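Local coordinates for protein ADP-ribosylating toxin CARDS (Mycoplasma pneumoniae, PDB 4TLV) that transfers the ADP-ribosyl group of NAD(+) to multiple target proteins in vitro and causes vacuolization in mammalian cells, acting as the main virulence factor of its bacterium, at residues V444-Y449 against G471-D476; N496-Q501 against S569-V574; K525-R530 against H545-A550; E539-R544 against K581-D586. All coordinates share one frame; numbering follows the deposited sequence.

Contact 1. Residues V444-Y449 against G471-D476; sequences VQLGWY and GQIFYD
Ile473 faces the 444-449 segment and meets two of its side chains through one methyl, CG2. Leu446 crosses Ile473 at about a right angle and puts its CG 3.8 Å from Ile473 CG2, while Val444 CG2 lies 4.0 Å from that same Ile473 CG2. The other branch of Val444 turns to the next inward-facing residue of the strand: CG1, anti to the carbonyl carbon (chi1 -68°), reaches Tyr475 CB at 3.7 Å. Contact with Tyr475 is made at CB, since the ring leads away from the segment. Both pieces belong to the D3 beta-trefoil domain. Here the chain leaves strand 441-443, which pairs antiparallel with strand 473-476, and turns off toward strand 448-450. At the backbone edge Ile473 O takes two donors in succession, Val444 N at 2.9 Å and Gln445 N at 3.2 Å, the second more tilted from the carbonyl plane; together they hold the turning chain against the strand. Farther out, Gln445 sets off away from the strand, and its NE2 bonds to Thr468 O. The hydroxyl of Tyr475 bonds to Trp526 O and to Arg126 of the ADP-ribosyltransferase domain.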
# COMPACT_ATOMS: atom_id res chain seq x y z
N VAL A 444 -3.88 -0.90 12.05
CA VAL A 444 -4.98 -1.83 12.28
C VAL A 444 -5.96 -1.32 13.34
O VAL A 444 -7.08 -1.81 13.44
CB VAL A 444 -4.48 -3.26 12.62
CG1 VAL A 444 -3.81 -3.91 11.39
CG2 VAL A 444 -3.52 -3.25 13.82
N GLN A 445 -5.54 -0.32 14.11
CA GLN A 445 -6.48 0.38 14.98
C GLN A 445 -7.33 -0.61 15.83
O GLN A 445 -8.55 -0.46 15.92
CB GLN A 445 -7.37 1.25 14.11
CG GLN A 445 -8.06 2.39 14.83
CD GLN A 445 -8.77 3.35 13.87
OE1 GLN A 445 -9.13 2.99 12.75
NE2 GLN A 445 -9.00 4.58 14.33
N LEU A 446 -6.68 -1.60 16.44
CA LEU A 446 -7.42 -2.67 17.13
C LEU A 446 -8.26 -2.13 18.27
O LEU A 446 -7.85 -1.23 18.98
CB LEU A 446 -6.49 -3.75 17.68
CG LEU A 446 -5.50 -4.38 16.69
CD1 LEU A 446 -4.71 -5.45 17.39
CD2 LEU A 446 -6.24 -4.93 15.45
N GLY A 447 -9.45 -2.71 18.45
CA GLY A 447 -10.30 -2.32 19.56
C GLY A 447 -11.36 -3.37 19.78
O GLY A 447 -11.32 -4.44 19.19
N TRP A 448 -12.30 -3.07 20.66
CA TRP A 448 -13.47 -3.91 20.79
C TRP A 448 -14.69 -3.06 21.03
O TRP A 448 -14.58 -1.86 21.30
CB TRP A 448 -13.29 -5.04 21.82
CG TRP A 448 -13.01 -4.63 23.26
CD1 TRP A 448 -11.81 -4.24 23.78
CD2 TRP A 448 -13.94 -4.65 24.35
NE1 TRP A 448 -11.94 -4.00 25.14
CE2 TRP A 448 -13.24 -4.25 25.51
CE3 TRP A 448 -15.31 -4.98 24.47
CZ2 TRP A 448 -13.85 -4.15 26.77
CZ3 TRP A 448 -15.91 -4.88 25.72
CH2 TRP A 448 -15.19 -4.46 26.85
N TYR A 449 -15.86 -3.68 20.89
CA TYR A 449 -17.13 -2.97 20.87
C TYR A 449 -18.11 -3.70 21.77
O TYR A 449 -18.19 -4.93 21.75
CB TYR A 449 -17.65 -2.97 19.45
CG TYR A 449 -18.97 -2.30 19.23
CD1 TYR A 449 -19.06 -0.92 19.07
CD2 TYR A 449 -20.14 -3.04 19.14
CE1 TYR A 449 -20.27 -0.31 18.83
CE2 TYR A 449 -21.35 -2.44 18.91
CZ TYR A 449 -21.41 -1.08 18.76
OH TYR A 449 -22.64 -0.49 18.53
N GLY A 471 -3.27 5.82 13.80
CA GLY A 471 -1.84 6.02 13.92
C GLY A 471 -1.22 5.50 15.21
O GLY A 471 -0.17 6.01 15.64
N GLN A 472 -1.83 4.48 15.80
CA GLN A 472 -1.37 3.99 17.10
C GLN A 472 -1.04 2.50 17.17
O GLN A 472 -0.02 2.10 17.73
CB GLN A 472 -2.42 4.31 18.19
CG GLN A 472 -1.88 4.05 19.58
CD GLN A 472 -2.82 4.52 20.65
OE1 GLN A 472 -2.67 5.62 21.19
NE2 GLN A 472 -3.80 3.70 20.94
N ILE A 473 -1.90 1.67 16.60
CA ILE A 473 -1.72 0.23 16.67
C ILE A 473 -1.54 -0.29 15.26
O ILE A 473 -2.39 -0.06 14.39
CB ILE A 473 -2.93 -0.46 17.36
CG1 ILE A 473 -3.22 0.24 18.69
CG2 ILE A 473 -2.65 -1.94 17.53
CD1 ILE A 473 -4.20 -0.48 19.62
N PHE A 474 -0.45 -1.01 15.06
CA PHE A 474 0.00 -1.40 13.73
C PHE A 474 0.32 -2.87 13.64
O PHE A 474 0.58 -3.53 14.63
CB PHE A 474 1.29 -0.64 13.39
CG PHE A 474 1.13 0.85 13.34
CD1 PHE A 474 1.27 1.60 14.49
CD2 PHE A 474 0.84 1.49 12.14
CE1 PHE A 474 1.15 2.97 14.46
CE2 PHE A 474 0.71 2.87 12.11
CZ PHE A 474 0.87 3.61 13.28
N TYR A 475 0.29 -3.37 12.41
CA TYR A 475 0.72 -4.73 12.13
C TYR A 475 1.87 -4.65 11.14
O TYR A 475 1.74 -4.02 10.09
CB TYR A 475 -0.46 -5.48 11.53
CG TYR A 475 -0.25 -6.95 11.24
CD1 TYR A 475 -0.25 -7.89 12.27
CD2 TYR A 475 -0.15 -7.41 9.94
CE1 TYR A 475 -0.11 -9.26 12.00
CE2 TYR A 475 -0.02 -8.77 9.66
CZ TYR A 475 0.00 -9.69 10.69
OH TYR A 475 0.12 -11.04 10.39
N ASP A 476 3.01 -5.24 11.49
CA ASP A 476 4.17 -5.23 10.60
C ASP A 476 4.09 -6.40 9.64
O ASP A 476 4.25 -7.54 10.04
CB ASP A 476 5.48 -5.33 11.38
CG ASP A 476 6.67 -5.50 10.46
OD1 ASP A 476 6.62 -5.00 9.31
OD2 ASP A 476 7.64 -6.15 10.87

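Contact 2. Residues N496-Q501 against S569-V574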
# COMPACT_ATOMS: atom_id res chain seq x y z
N ASN A 496 2.36 -13.13 23.33
CA ASN A 496 1.60 -14.24 23.88
C ASN A 496 2.40 -14.90 25.00
O ASN A 496 3.60 -15.03 24.87
CB ASN A 496 1.31 -15.27 22.79
CG ASN A 496 0.81 -16.60 23.36
OD1 ASN A 496 -0.42 -16.61 23.81
ND2 ASN A 496 1.53 -17.60 23.38
N LYS A 497 1.75 -15.30 26.09
CA LYS A 497 2.45 -15.99 27.18
C LYS A 497 1.98 -17.44 27.32
O LYS A 497 2.69 -18.29 27.87
CB LYS A 497 2.24 -15.27 28.51
CG LYS A 497 2.81 -13.86 28.54
CD LYS A 497 2.30 -13.08 29.75
CE LYS A 497 2.80 -13.67 31.05
NZ LYS A 497 2.67 -12.68 32.17
N LEU A 498 0.78 -17.70 26.82
CA LEU A 498 0.15 -19.02 26.93
C LEU A 498 0.86 -20.11 26.13
O LEU A 498 1.20 -19.92 24.96
CB LEU A 498 -1.31 -18.94 26.47
CG LEU A 498 -2.11 -20.25 26.45
CD1 LEU A 498 -2.37 -20.73 27.88
CD2 LEU A 498 -3.43 -20.07 25.71
N ASN A 499 1.05 -21.26 26.77
CA ASN A 499 1.53 -22.45 26.07
C ASN A 499 0.98 -23.72 26.72
O ASN A 499 0.22 -23.66 27.68
CB ASN A 499 3.05 -22.48 26.01
CG ASN A 499 3.68 -22.49 27.39
OD1 ASN A 499 3.27 -23.25 28.26
ND2 ASN A 499 4.69 -21.64 27.58
N LYS A 500 1.37 -24.87 26.18
CA LYS A 500 0.83 -26.16 26.62
C LYS A 500 1.28 -26.56 28.03
O LYS A 500 0.82 -27.56 28.57
CB LYS A 500 1.16 -27.26 25.61
CG LYS A 500 0.12 -27.39 24.50
CD LYS A 500 0.64 -28.20 23.31
CE LYS A 500 1.80 -27.49 22.62
NZ LYS A 500 1.98 -27.94 21.21
N GLN A 501 2.18 -25.77 28.61
CA GLN A 501 2.66 -26.03 29.97
C GLN A 501 2.23 -24.95 30.97
O GLN A 501 2.73 -24.91 32.09
CB GLN A 501 4.18 -26.16 29.99
CG GLN A 501 4.72 -27.35 29.19
CD GLN A 501 4.81 -27.06 27.70
OE1 GLN A 501 5.26 -25.99 27.28
NE2 GLN A 501 4.39 -28.03 26.89
N SER A 569 -5.00 -14.44 25.93
CA SER A 569 -5.11 -15.44 24.87
C SER A 569 -5.49 -16.80 25.46
O SER A 569 -5.21 -17.08 26.63
CB SER A 569 -3.82 -15.54 24.05
OG SER A 569 -2.73 -16.06 24.80
N THR A 570 -6.10 -17.65 24.63
CA THR A 570 -6.70 -18.89 25.13
C THR A 570 -6.74 -20.02 24.10
O THR A 570 -6.75 -19.79 22.89
CB THR A 570 -8.13 -18.62 25.66
OG1 THR A 570 -8.70 -19.84 26.15
CG2 THR A 570 -9.03 -18.05 24.56
N TYR A 571 -6.77 -21.25 24.60
CA TYR A 571 -7.01 -22.41 23.75
C TYR A 571 -8.51 -22.74 23.64
O TYR A 571 -8.90 -23.60 22.85
CB TYR A 571 -6.27 -23.64 24.28
CG TYR A 571 -4.77 -23.61 24.12
CD1 TYR A 571 -4.19 -23.56 22.86
CD2 TYR A 571 -3.93 -23.63 25.23
CE1 TYR A 571 -2.81 -23.53 22.71
CE2 TYR A 571 -2.56 -23.60 25.09
CZ TYR A 571 -2.01 -23.55 23.83
OH TYR A 571 -0.64 -23.53 23.69
N ASP A 572 -9.34 -22.08 24.44
CA ASP A 572 -10.77 -22.38 24.46
C ASP A 572 -11.52 -21.60 23.38
O ASP A 572 -11.59 -20.38 23.43
CB ASP A 572 -11.38 -22.07 25.82
CG ASP A 572 -10.87 -22.99 26.91
OD1 ASP A 572 -10.48 -24.14 26.58
OD2 ASP A 572 -10.85 -22.57 28.09
N LYS A 573 -12.10 -22.32 22.42
CA LYS A 573 -12.80 -21.68 21.32
C LYS A 573 -14.05 -20.95 21.81
O LYS A 573 -14.36 -19.85 21.35
CB LYS A 573 -13.16 -22.70 20.24
CG LYS A 573 -11.96 -23.46 19.68
CD LYS A 573 -12.38 -24.41 18.57
CE LYS A 573 -11.20 -25.19 18.01
NZ LYS A 573 -11.61 -26.11 16.91
N VAL A 574 -14.76 -21.57 22.75
CA VAL A 574 -15.97 -20.98 23.30
C VAL A 574 -15.85 -20.75 24.81
O VAL A 574 -15.43 -21.64 25.55
CB VAL A 574 -17.20 -21.87 23.02
CG1 VAL A 574 -17.55 -21.85 21.53
CG2 VAL A 574 -16.96 -23.29 23.50
O HOH W 1 -0.93 -15.10 26.64
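Leu498 lies over one face of the Tyr571 ring, the two side chains crossing at a slant, where a loop of the D3 beta-trefoil between strands 490-495 and 506-512 meets the end of strand 567-570. The methyl CD2 makes a CH-pi contact 3.9 Å from the ring centroid, displaced toward the CD2-CE2 side of the ring, and Leu498 CG follows at 3.6 Å from Tyr571 CE2. Leu498 has CG anti to its own backbone N (chi1 177°), which carries CG to the ring; CD2 also packs 3.5 Å from Thr570 CA. The phenol end of Tyr571 meets the loop backbone edge-on: OH is 3.4 Å from Asn499 CA, and Asn499 O and Lys500 N sit at the ring's edge. Beyond these, Gln553 packs on Tyr571 and on Ser569.

On the other flank of Leu498 the contact turns polar. Ser569 points its CB at the loop, and OG donates to Asn496 OD1 at 2.6 Å, running nearly along the C=O axis. The amide of Asn496 is held at its other end as well, since ND2 donates in the amide plane to a lone pair of Leu498 O and also bonds to Asn523 OD1. Two turns shape the backbones: an Asx turn at Asn499, whose OD1 accepts from Gln501 N, and an ST turn at Thr570, whose OG1 accepts from Asp572 N. A water links the pieces a second time, accepting from Lys497 N at 2.7 Å and donating to Ser569 OG at 2.7 Å.

Contact 3. Residues K525-R530 against H545-A550; sequences KWYFSR and HIRCYA
Trp526 and Cys548 face each other as a non-hydrogen-bonded pair, with Cys548 CB lying over one face of the indole, 3.9 Å from the centroid of its six-membered ring in a CH-pi contact. The sulfur of the same cysteine adds a sulfur-aromatic contact to that ring. Ile546 CG2 reaches Trp526 CE3 at 3.8 Å, while its CD1 runs beside Phe528, 3.7 Å from CE2, the two side chains pointing the same way. On the reverse face of the sheet, Tyr527 and Arg547 cross at a slant: the phenol passes beside the arginine stem, and Tyr527 OH is 3.4 Å from Arg547 CD. These strands, 526-529 and 543-548, are antiparallel neighbours in the D3 beta-trefoil, joined by paired backbone bonds between Tyr527 and Arg547 and between Ser529 and His545. Where the pairing ends, Tyr549 N donates to Lys525 O from above the carbonyl plane, 2.9 Å away. Beyond it, Lys525 CB makes a CH-pi contact over one face of the Tyr549 ring, and in an offset edge-to-face pair Tyr527 turns its edge toward the face of Tyr549, planes 79° apart. Second-shell partners fix the polar ends. Asp531 OD2 takes both a salt bridge from Arg547 NH1 and a hydrogen bond from His545 ND1, and Asn552 OD1 bonds to Tyr527 OH. Helix 92-104 of the ADP-ribosyltransferase domain covers the Tyr527 face: its Asp101 bonds to Ser529 OG, and Leu100 packs on Tyr549. On the Trp526 and Phe528 face, Trp526 NE1 is bonded to Leu494 O and Phe528 meets Phe588.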
# COMPACT_ATOMS: atom_id res chain seq x y z
N LYS A 525 4.20 -13.23 16.99
CA LYS A 525 3.56 -13.28 15.67
C LYS A 525 2.06 -13.59 15.72
O LYS A 525 1.64 -14.55 16.38
CB LYS A 525 4.28 -14.27 14.76
CG LYS A 525 5.76 -13.94 14.58
CD LYS A 525 6.37 -14.73 13.44
CE LYS A 525 7.79 -14.23 13.17
NZ LYS A 525 8.42 -15.08 12.14
N TRP A 526 1.27 -12.80 14.98
CA TRP A 526 -0.19 -12.92 15.00
C TRP A 526 -0.76 -12.91 13.58
O TRP A 526 -0.13 -12.38 12.66
CB TRP A 526 -0.80 -11.77 15.80
CG TRP A 526 -0.27 -11.69 17.18
CD1 TRP A 526 0.87 -11.06 17.58
CD2 TRP A 526 -0.84 -12.28 18.34
NE1 TRP A 526 1.05 -11.23 18.93
CE2 TRP A 526 0.01 -11.97 19.43
CE3 TRP A 526 -1.99 -13.04 18.58
CZ2 TRP A 526 -0.26 -12.39 20.74
CZ3 TRP A 526 -2.26 -13.46 19.89
CH2 TRP A 526 -1.40 -13.13 20.95
N TYR A 527 -1.94 -13.48 13.41
CA TYR A 527 -2.63 -13.41 12.13
C TYR A 527 -4.13 -13.24 12.33
O TYR A 527 -4.66 -13.53 13.41
CB TYR A 527 -2.33 -14.64 11.26
CG TYR A 527 -2.86 -15.93 11.84
CD1 TYR A 527 -2.15 -16.61 12.82
CD2 TYR A 527 -4.07 -16.46 11.40
CE1 TYR A 527 -2.64 -17.81 13.35
CE2 TYR A 527 -4.56 -17.66 11.92
CZ TYR A 527 -3.84 -18.32 12.90
OH TYR A 527 -4.34 -19.50 13.42
N PHE A 528 -4.81 -12.75 11.30
CA PHE A 528 -6.23 -12.45 11.37
C PHE A 528 -7.04 -13.55 10.70
O PHE A 528 -6.58 -14.16 9.72
CB PHE A 528 -6.53 -11.10 10.70
CG PHE A 528 -5.79 -9.94 11.33
CD1 PHE A 528 -4.46 -9.69 11.00
CD2 PHE A 528 -6.42 -9.12 12.24
CE1 PHE A 528 -3.77 -8.64 11.59
CE2 PHE A 528 -5.75 -8.05 12.84
CZ PHE A 528 -4.42 -7.82 12.51
N SER A 529 -8.24 -13.81 11.23
CA SER A 529 -9.13 -14.87 10.72
C SER A 529 -10.54 -14.35 10.54
O SER A 529 -11.08 -13.71 11.44
CB SER A 529 -9.20 -16.05 11.70
OG SER A 529 -7.93 -16.58 11.97
N ARG A 530 -11.15 -14.67 9.41
CA ARG A 530 -12.54 -14.32 9.17
C ARG A 530 -13.48 -15.34 9.81
O ARG A 530 -14.56 -14.99 10.26
CB ARG A 530 -12.82 -14.19 7.66
CG ARG A 530 -12.04 -13.06 6.96
CD ARG A 530 -12.16 -13.18 5.44
NE ARG A 530 -13.56 -13.06 5.02
CZ ARG A 530 -14.16 -11.91 4.73
NH1 ARG A 530 -13.48 -10.76 4.75
NH2 ARG A 530 -15.44 -11.91 4.38
N HIS A 545 -11.21 -12.49 14.12
CA HIS A 545 -10.52 -13.21 15.18
C HIS A 545 -9.01 -13.03 14.98
O HIS A 545 -8.54 -12.86 13.85
CB HIS A 545 -10.88 -14.70 15.16
CG HIS A 545 -12.32 -14.96 15.51
ND1 HIS A 545 -13.02 -16.05 15.04
CD2 HIS A 545 -13.19 -14.24 16.25
CE1 HIS A 545 -14.26 -16.01 15.50
NE2 HIS A 545 -14.39 -14.92 16.24
N ILE A 546 -8.26 -13.05 16.07
CA ILE A 546 -6.80 -12.90 16.01
C ILE A 546 -6.15 -14.06 16.76
O ILE A 546 -6.51 -14.34 17.90
CB ILE A 546 -6.34 -11.53 16.58
CG1 ILE A 546 -6.96 -10.39 15.77
CG2 ILE A 546 -4.81 -11.43 16.57
CD1 ILE A 546 -6.66 -9.00 16.29
N ARG A 547 -5.22 -14.74 16.11
CA ARG A 547 -4.54 -15.89 16.71
C ARG A 547 -3.03 -15.76 16.61
O ARG A 547 -2.51 -15.11 15.70
CB ARG A 547 -4.97 -17.18 16.02
CG ARG A 547 -6.43 -17.56 16.28
CD ARG A 547 -6.81 -18.90 15.65
NE ARG A 547 -8.17 -19.28 16.04
CZ ARG A 547 -9.27 -18.87 15.42
NH1 ARG A 547 -9.18 -18.06 14.36
NH2 ARG A 547 -10.46 -19.27 15.84
N CYS A 548 -2.33 -16.40 17.54
CA CYS A 548 -0.88 -16.36 17.57
C CYS A 548 -0.30 -17.51 16.74
O CYS A 548 -0.82 -18.63 16.77
CB CYS A 548 -0.42 -16.45 19.04
SG CYS A 548 1.35 -16.56 19.28
N TYR A 549 0.75 -17.25 15.97
CA TYR A 549 1.39 -18.31 15.18
C TYR A 549 1.84 -19.50 16.03
O TYR A 549 1.83 -20.64 15.55
CB TYR A 549 2.66 -17.81 14.50
CG TYR A 549 2.54 -17.06 13.17
CD1 TYR A 549 1.70 -15.96 13.03
CD2 TYR A 549 3.35 -17.41 12.10
CE1 TYR A 549 1.64 -15.25 11.81
CE2 TYR A 549 3.30 -16.72 10.89
CZ TYR A 549 2.44 -15.64 10.76
OH TYR A 549 2.42 -14.95 9.56
N ALA A 550 2.31 -19.23 17.24
CA ALA A 550 2.99 -20.27 18.03
C ALA A 550 2.18 -21.57 18.14
O ALA A 550 2.68 -22.64 17.81
CB ALA A 550 3.36 -19.74 19.42

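Contact 4. Residues E539-R544 against K581-D586; sequences EGLNFR and KILVKD
Lys581 runs over the ring of Phe543 from stem to ammonium. Its CB starts the contact 3.5 Å from Phe543 CD1. CD, farther on, makes a CH-pi contact over the same face. The bend at chi3 (-71°) lifts CE slightly away from the ring, and the turn at chi4 (119°) brings NZ back down over it. NZ ends above the CE2-CZ side, 3.8 Å from the ring centroid in a cation-pi contact, so the positive charge rests on an aromatic face. The ring is also packed by Leu583, which lies side by side with Phe543 and places CD2 3.4 Å from CE1. Phe543 and Leu583 form a non-hydrogen-bonded antiparallel pair where strands 543-548 and 578-583 meet in the D3 beta-trefoil. Next to it, Arg544 and Ile582 exchange two backbone bonds, and Val584 N donates to Asn542 O at 3.1 Å. The side chain of Asn542 prolongs the pairing: ND2 donates to Val584 O from above the carbonyl plane, 2.9 Å away, and OD1 accepts from Arg544 NH1. Arg544, its chain bent at chi2 (-70°), which sets CD, also bonds through NH1 to Phe543 O, while NH2 salt-bridges Asp589. Asp586 OD1 packs 3.5 Å from Asn542 CB.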
# COMPACT_ATOMS: atom_id res chain seq x y z
N GLU A 539 -24.34 -3.85 12.08
CA GLU A 539 -24.22 -2.40 12.25
C GLU A 539 -23.06 -1.75 11.47
O GLU A 539 -22.74 -0.58 11.69
CB GLU A 539 -24.15 -2.02 13.74
CG GLU A 539 -22.94 -2.55 14.50
CD GLU A 539 -23.21 -3.88 15.18
OE1 GLU A 539 -23.86 -3.89 16.25
OE2 GLU A 539 -22.79 -4.93 14.63
N GLY A 540 -22.44 -2.50 10.56
CA GLY A 540 -21.40 -1.95 9.70
C GLY A 540 -19.98 -2.08 10.22
O GLY A 540 -19.05 -1.50 9.64
N LEU A 541 -19.79 -2.84 11.30
CA LEU A 541 -18.45 -2.97 11.89
C LEU A 541 -17.58 -4.06 11.25
O LEU A 541 -18.09 -5.06 10.76
CB LEU A 541 -18.55 -3.23 13.40
CG LEU A 541 -19.29 -2.13 14.19
CD1 LEU A 541 -19.48 -2.55 15.63
CD2 LEU A 541 -18.55 -0.79 14.12
N ASN A 542 -16.27 -3.85 11.30
CA ASN A 542 -15.29 -4.79 10.74
C ASN A 542 -14.61 -5.59 11.86
O ASN A 542 -13.76 -5.05 12.59
CB ASN A 542 -14.25 -4.01 9.92
CG ASN A 542 -13.44 -4.89 8.99
OD1 ASN A 542 -13.98 -5.81 8.36
ND2 ASN A 542 -12.14 -4.61 8.89
N PHE A 543 -14.99 -6.86 12.01
CA PHE A 543 -14.43 -7.73 13.05
C PHE A 543 -13.56 -8.83 12.45
O PHE A 543 -13.80 -9.29 11.32
CB PHE A 543 -15.56 -8.43 13.83
CG PHE A 543 -16.39 -7.51 14.67
CD1 PHE A 543 -15.84 -6.82 15.74
CD2 PHE A 543 -17.75 -7.40 14.43
CE1 PHE A 543 -16.63 -6.00 16.54
CE2 PHE A 543 -18.54 -6.58 15.22
CZ PHE A 543 -17.98 -5.88 16.27
N ARG A 544 -12.57 -9.27 13.22
CA ARG A 544 -11.80 -10.47 12.92
C ARG A 544 -11.48 -11.20 14.22
O ARG A 544 -11.45 -10.59 15.29
CB ARG A 544 -10.46 -10.11 12.25
CG ARG A 544 -10.57 -9.40 10.90
CD ARG A 544 -11.09 -10.35 9.81
NE ARG A 544 -11.01 -9.69 8.49
CZ ARG A 544 -11.87 -8.78 8.05
NH1 ARG A 544 -12.92 -8.41 8.79
NH2 ARG A 544 -11.69 -8.24 6.85
N LYS A 581 -14.49 -11.08 19.14
CA LYS A 581 -14.48 -10.25 17.94
C LYS A 581 -13.65 -9.00 18.20
O LYS A 581 -14.00 -8.19 19.06
CB LYS A 581 -15.90 -9.89 17.51
CG LYS A 581 -16.74 -11.09 17.12
CD LYS A 581 -18.14 -10.66 16.70
CE LYS A 581 -18.94 -10.20 17.90
NZ LYS A 581 -19.34 -8.78 17.75
N ILE A 582 -12.55 -8.85 17.46
CA ILE A 582 -11.70 -7.68 17.58
C ILE A 582 -11.99 -6.72 16.43
O ILE A 582 -12.08 -7.14 15.28
CB ILE A 582 -10.19 -8.08 17.56
CG1 ILE A 582 -9.90 -9.27 18.50
CG2 ILE A 582 -9.29 -6.85 17.87
CD1 ILE A 582 -10.33 -9.02 19.98
N LEU A 583 -12.16 -5.43 16.72
CA LEU A 583 -12.32 -4.43 15.66
C LEU A 583 -10.98 -4.21 14.96
O LEU A 583 -9.96 -4.04 15.63
CB LEU A 583 -12.79 -3.09 16.23
CG LEU A 583 -14.21 -2.99 16.78
CD1 LEU A 583 -14.37 -1.70 17.57
CD2 LEU A 583 -15.19 -3.04 15.63
N VAL A 584 -11.01 -4.18 13.63
CA VAL A 584 -9.82 -3.90 12.82
C VAL A 584 -10.19 -2.87 11.74
O VAL A 584 -11.27 -2.94 11.15
CB VAL A 584 -9.28 -5.17 12.12
CG1 VAL A 584 -7.83 -4.95 11.65
CG2 VAL A 584 -9.34 -6.38 13.06
N LYS A 585 -9.29 -1.93 11.48
CA LYS A 585 -9.56 -0.86 10.52
C LYS A 585 -10.03 -1.42 9.17
O LYS A 585 -9.40 -2.31 8.60
CB LYS A 585 -8.31 0.01 10.35
CG LYS A 585 -8.44 1.18 9.35
CD LYS A 585 -7.25 2.16 9.51
CE LYS A 585 -7.13 3.14 8.34
NZ LYS A 585 -8.39 3.91 8.17
N ASP A 586 -11.14 -0.91 8.66
CA ASP A 586 -11.64 -1.37 7.37
C ASP A 586 -10.57 -1.25 6.31
O ASP A 586 -9.96 -0.19 6.19
CB ASP A 586 -12.82 -0.51 6.91
CG ASP A 586 -14.15 -1.10 7.30
OD1 ASP A 586 -14.57 -0.89 8.46
OD2 ASP A 586 -14.77 -1.77 6.44
O HOH W 2 -16.88 -2.36 7.96

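How the contacts relate
All four contacts lie in the D3 trefoil and reach one antiparallel sheet. Contacts 3 and 4 share strand 543-548, which pairs with 526-529 on one side and 578-583 on the other; Ile546 CD1 meets Ile582 CG2 at 3.7 Å between them. Contact 1 joins contact 4 through Gly447 O and Leu583 N, 2.8 Å apart, and contact 3 through the packing of Tyr475 CD1 on Phe528 CE1 at 3.7 Å. Contact 2 touches contact 3, where Asn496 CB packs 3.7 Å from Cys548 SG, but its nearest atoms stay about 12 Å from contact 1 and 9 Å from contact 4. Contacts 1 and 3 also border the ADP-ribosyltransferase domain.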